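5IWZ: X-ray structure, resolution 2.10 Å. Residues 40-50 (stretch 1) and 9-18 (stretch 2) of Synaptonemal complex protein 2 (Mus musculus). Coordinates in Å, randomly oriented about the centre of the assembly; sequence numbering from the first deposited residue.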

# COMPACT_ATOMS: atom_id res chain seq x y z
N ASP A 40 28.18 -13.45 -8.05
CA ASP A 40 29.35 -13.57 -8.92
C ASP A 40 29.05 -13.08 -10.33
O ASP A 40 29.89 -12.41 -10.95
CB ASP A 40 29.82 -15.02 -8.95
N VAL A 41 27.85 -13.37 -10.85
CA VAL A 41 27.60 -13.27 -12.29
C VAL A 41 27.55 -11.81 -12.74
O VAL A 41 26.99 -10.93 -12.07
CB VAL A 41 26.29 -13.99 -12.66
CG1 VAL A 41 26.13 -14.05 -14.19
CG2 VAL A 41 26.27 -15.39 -12.07
N LYS A 42 28.13 -11.56 -13.91
CA LYS A 42 28.12 -10.26 -14.57
C LYS A 42 27.27 -10.34 -15.82
O LYS A 42 27.56 -11.15 -16.72
CB LYS A 42 29.54 -9.82 -14.90
CG LYS A 42 30.44 -9.73 -13.68
CD LYS A 42 31.76 -9.08 -13.99
CE LYS A 42 32.25 -8.33 -12.77
NZ LYS A 42 31.39 -8.64 -11.59
N ILE A 43 26.24 -9.52 -15.89
CA ILE A 43 25.36 -9.44 -17.05
C ILE A 43 25.76 -8.23 -17.86
O ILE A 43 25.66 -7.09 -17.38
CB ILE A 43 23.88 -9.36 -16.64
CG1 ILE A 43 23.53 -10.49 -15.67
CG2 ILE A 43 23.00 -9.42 -17.88
CD1 ILE A 43 22.14 -10.35 -15.02
N LYS A 44 26.22 -8.46 -19.08
CA LYS A 44 26.61 -7.37 -19.96
C LYS A 44 25.39 -6.84 -20.69
O LYS A 44 24.65 -7.60 -21.32
CB LYS A 44 27.67 -7.84 -20.95
CG LYS A 44 27.87 -6.87 -22.10
CD LYS A 44 27.94 -7.59 -23.44
CE LYS A 44 27.85 -6.60 -24.60
NZ LYS A 44 26.48 -6.00 -24.69
N CYS A 45 25.17 -5.53 -20.59
CA CYS A 45 24.08 -4.87 -21.29
C CYS A 45 24.61 -3.67 -22.06
O CYS A 45 25.62 -3.07 -21.71
CB CYS A 45 22.99 -4.41 -20.33
SG CYS A 45 22.15 -5.78 -19.57
N SER A 46 23.87 -3.31 -23.10
CA SER A 46 24.31 -2.25 -23.99
C SER A 46 23.80 -0.89 -23.52
O SER A 46 22.99 -0.77 -22.60
CB SER A 46 23.82 -2.50 -25.41
OG SER A 46 22.45 -2.17 -25.50
N LYS A 47 24.30 0.14 -24.20
CA LYS A 47 23.88 1.52 -23.98
C LYS A 47 22.40 1.71 -24.33
O LYS A 47 21.76 2.63 -23.80
CB LYS A 47 24.76 2.45 -24.83
CG LYS A 47 24.78 3.89 -24.43
CD LYS A 47 25.68 4.12 -23.23
CE LYS A 47 25.98 5.62 -23.05
NZ LYS A 47 26.26 5.94 -21.61
N GLN A 48 21.86 0.88 -25.22
CA GLN A 48 20.47 0.95 -25.64
C GLN A 48 19.54 0.07 -24.80
O GLN A 48 18.36 -0.05 -25.15
CB GLN A 48 20.34 0.55 -27.11
CG GLN A 48 20.93 1.55 -28.10
CD GLN A 48 22.45 1.52 -28.15
OE1 GLN A 48 23.06 0.45 -28.27
NE2 GLN A 48 23.07 2.69 -28.06
N PHE A 49 20.04 -0.57 -23.74
CA PHE A 49 19.20 -1.45 -22.92
C PHE A 49 18.00 -0.69 -22.35
O PHE A 49 16.86 -1.17 -22.42
CB PHE A 49 20.03 -2.07 -21.80
CG PHE A 49 19.30 -3.13 -20.99
CD1 PHE A 49 18.73 -4.23 -21.61
CD2 PHE A 49 19.22 -3.04 -19.61
CE1 PHE A 49 18.08 -5.21 -20.88
CE2 PHE A 49 18.57 -4.02 -18.87
CZ PHE A 49 18.00 -5.11 -19.51
N LEU A 50 18.23 0.51 -21.80
CA LEU A 50 17.14 1.28 -21.20
C LEU A 50 16.06 1.62 -22.23
O LEU A 50 14.86 1.53 -21.94
CB LEU A 50 17.68 2.55 -20.54
CG LEU A 50 16.64 3.50 -19.94
CD1 LEU A 50 15.77 2.80 -18.87
CD2 LEU A 50 17.28 4.78 -19.36
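Stretch 2 9-18: DLQQLEKCID

How does stretch 2 run over stretch 1? It begins extended at Asp-9, makes a short 3-10 segment at Leu-10 and Gln-11, and enters a helix from Leu-13 onward, with Gln-12 at the N-cap position. The helix axis passes 8.7 Å from the axis of strand 43-45, and their N-to-C directions differ by 52°, so the strand and the helix advance in broadly the same sense. The register follows: Ile-43 lies nearest Gln-11, CA to CA 4.6 Å, and Cys-45 nearest Glu-14, CA to CA 6.1 Å.

What does Glu-14, the residue with the most covered surface, hold on to? Its CA-to-CB bond points toward stretch 1, and with chi1 and chi2 both t the extended side chain brings its carboxylate to Ser-46. There Ser-46 N donates to Glu-14 OE1 at 2.7 Å, and Ser-46 OG donates to Glu-14 OE2, also at 2.7 Å. Ser-46 OG also accepts a weak capping bond from Gln-48 N at 3.1 Å, tying the carboxylate to the turn that leads into the helix at Phe-49.

Where does the Phe-49 ring go? The end of the side chain comes nearer to stretch 2 and meets three residues of the helix: Phe-49 CZ is 3.9 Å from Leu-13 CD2, Phe-49 CD1 is 3.9 Å from Glu-14 CG, and Phe-49 CE1 is 3.8 Å from Ile-17 CG1. The aliphatic part of Glu-14 thus lies obliquely against the ring while its carboxylate binds Ser-46.

What fills the contact at Ile-43? Ile-43 CG2 lies 3.8 Å from Leu-13 CB and 3.5 Å from Leu-10 O, while Ile-43 CD1 reaches Leu-10 CB at 4.4 Å. Beside this apolar patch two waters join the backbones: one links Gln-11 O and Glu-14 N to Lys-44 O, the other Gln-11 O to Lys-44 N.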

# COMPACT_ATOMS: atom_id res chain seq x y z
N ASP A 9 20.22 -18.62 -19.50
CA ASP A 9 21.49 -17.94 -19.30
C ASP A 9 21.25 -16.49 -18.89
O ASP A 9 20.83 -15.67 -19.73
CB ASP A 9 22.36 -18.01 -20.55
CG ASP A 9 23.79 -17.49 -20.31
OD1 ASP A 9 24.58 -17.45 -21.28
OD2 ASP A 9 24.11 -17.13 -19.15
N LEU A 10 21.57 -16.15 -17.63
CA LEU A 10 21.38 -14.78 -17.16
C LEU A 10 22.17 -13.77 -17.99
O LEU A 10 21.71 -12.65 -18.21
CB LEU A 10 21.78 -14.65 -15.70
CG LEU A 10 20.76 -15.24 -14.73
CD1 LEU A 10 21.37 -15.33 -13.36
CD2 LEU A 10 19.50 -14.38 -14.71
N GLN A 11 23.36 -14.16 -18.47
CA GLN A 11 24.15 -13.27 -19.31
C GLN A 11 23.42 -12.85 -20.58
O GLN A 11 23.87 -11.92 -21.26
CB GLN A 11 25.48 -13.94 -19.67
CG GLN A 11 26.29 -14.37 -18.47
CD GLN A 11 27.47 -15.23 -18.87
OE1 GLN A 11 28.62 -14.94 -18.51
NE2 GLN A 11 27.20 -16.30 -19.62
N GLN A 12 22.32 -13.53 -20.91
CA GLN A 12 21.53 -13.29 -22.10
C GLN A 12 20.32 -12.39 -21.83
O GLN A 12 19.43 -12.33 -22.68
CB GLN A 12 21.04 -14.62 -22.66
CG GLN A 12 22.15 -15.58 -22.97
CD GLN A 12 22.61 -15.45 -24.39
OE1 GLN A 12 22.15 -16.19 -25.27
NE2 GLN A 12 23.50 -14.50 -24.64
N LEU A 13 20.28 -11.73 -20.68
CA LEU A 13 19.15 -10.89 -20.30
C LEU A 13 18.72 -9.96 -21.43
O LEU A 13 17.54 -9.87 -21.75
CB LEU A 13 19.47 -10.06 -19.05
CG LEU A 13 18.35 -9.13 -18.57
CD1 LEU A 13 17.08 -9.90 -18.20
CD2 LEU A 13 18.79 -8.24 -17.39
N GLU A 14 19.68 -9.24 -22.04
CA GLU A 14 19.30 -8.30 -23.08
C GLU A 14 18.71 -9.02 -24.29
O GLU A 14 17.73 -8.56 -24.89
CB GLU A 14 20.48 -7.42 -23.49
CG GLU A 14 20.09 -6.41 -24.56
CD GLU A 14 21.03 -5.20 -24.66
OE1 GLU A 14 21.97 -5.08 -23.85
OE2 GLU A 14 20.81 -4.36 -25.57
N LYS A 15 19.27 -10.19 -24.64
CA LYS A 15 18.70 -10.94 -25.75
C LYS A 15 17.29 -11.43 -25.41
O LYS A 15 16.42 -11.44 -26.29
CB LYS A 15 19.62 -12.09 -26.15
CG LYS A 15 20.86 -11.61 -26.90
CD LYS A 15 22.05 -12.55 -26.73
CE LYS A 15 23.20 -12.15 -27.65
NZ LYS A 15 23.32 -13.01 -28.86
N CYS A 16 17.04 -11.77 -24.15
CA CYS A 16 15.67 -12.09 -23.75
C CYS A 16 14.75 -10.90 -23.97
O CYS A 16 13.61 -11.07 -24.43
CB CYS A 16 15.62 -12.53 -22.28
SG CYS A 16 16.57 -14.01 -21.93
N ILE A 17 15.22 -9.69 -23.65
CA ILE A 17 14.41 -8.50 -23.86
C ILE A 17 14.17 -8.28 -25.35
O ILE A 17 13.05 -7.92 -25.77
CB ILE A 17 15.07 -7.27 -23.19
CG1 ILE A 17 15.10 -7.42 -21.66
CG2 ILE A 17 14.41 -5.96 -23.64
CD1 ILE A 17 13.72 -7.51 -20.99
N ASP A 18 15.20 -8.51 -26.18
CA ASP A 18 15.04 -8.48 -27.63
C ASP A 18 13.99 -9.47 -28.11
O ASP A 18 13.15 -9.14 -28.96
CB ASP A 18 16.37 -8.81 -28.33
CG ASP A 18 17.42 -7.70 -28.19
OD1 ASP A 18 17.06 -6.51 -28.00
OD2 ASP A 18 18.63 -8.04 -28.28
O HOH W 1 22.68 -9.21 -21.62
O HOH W 2 26.43 -10.95 -20.32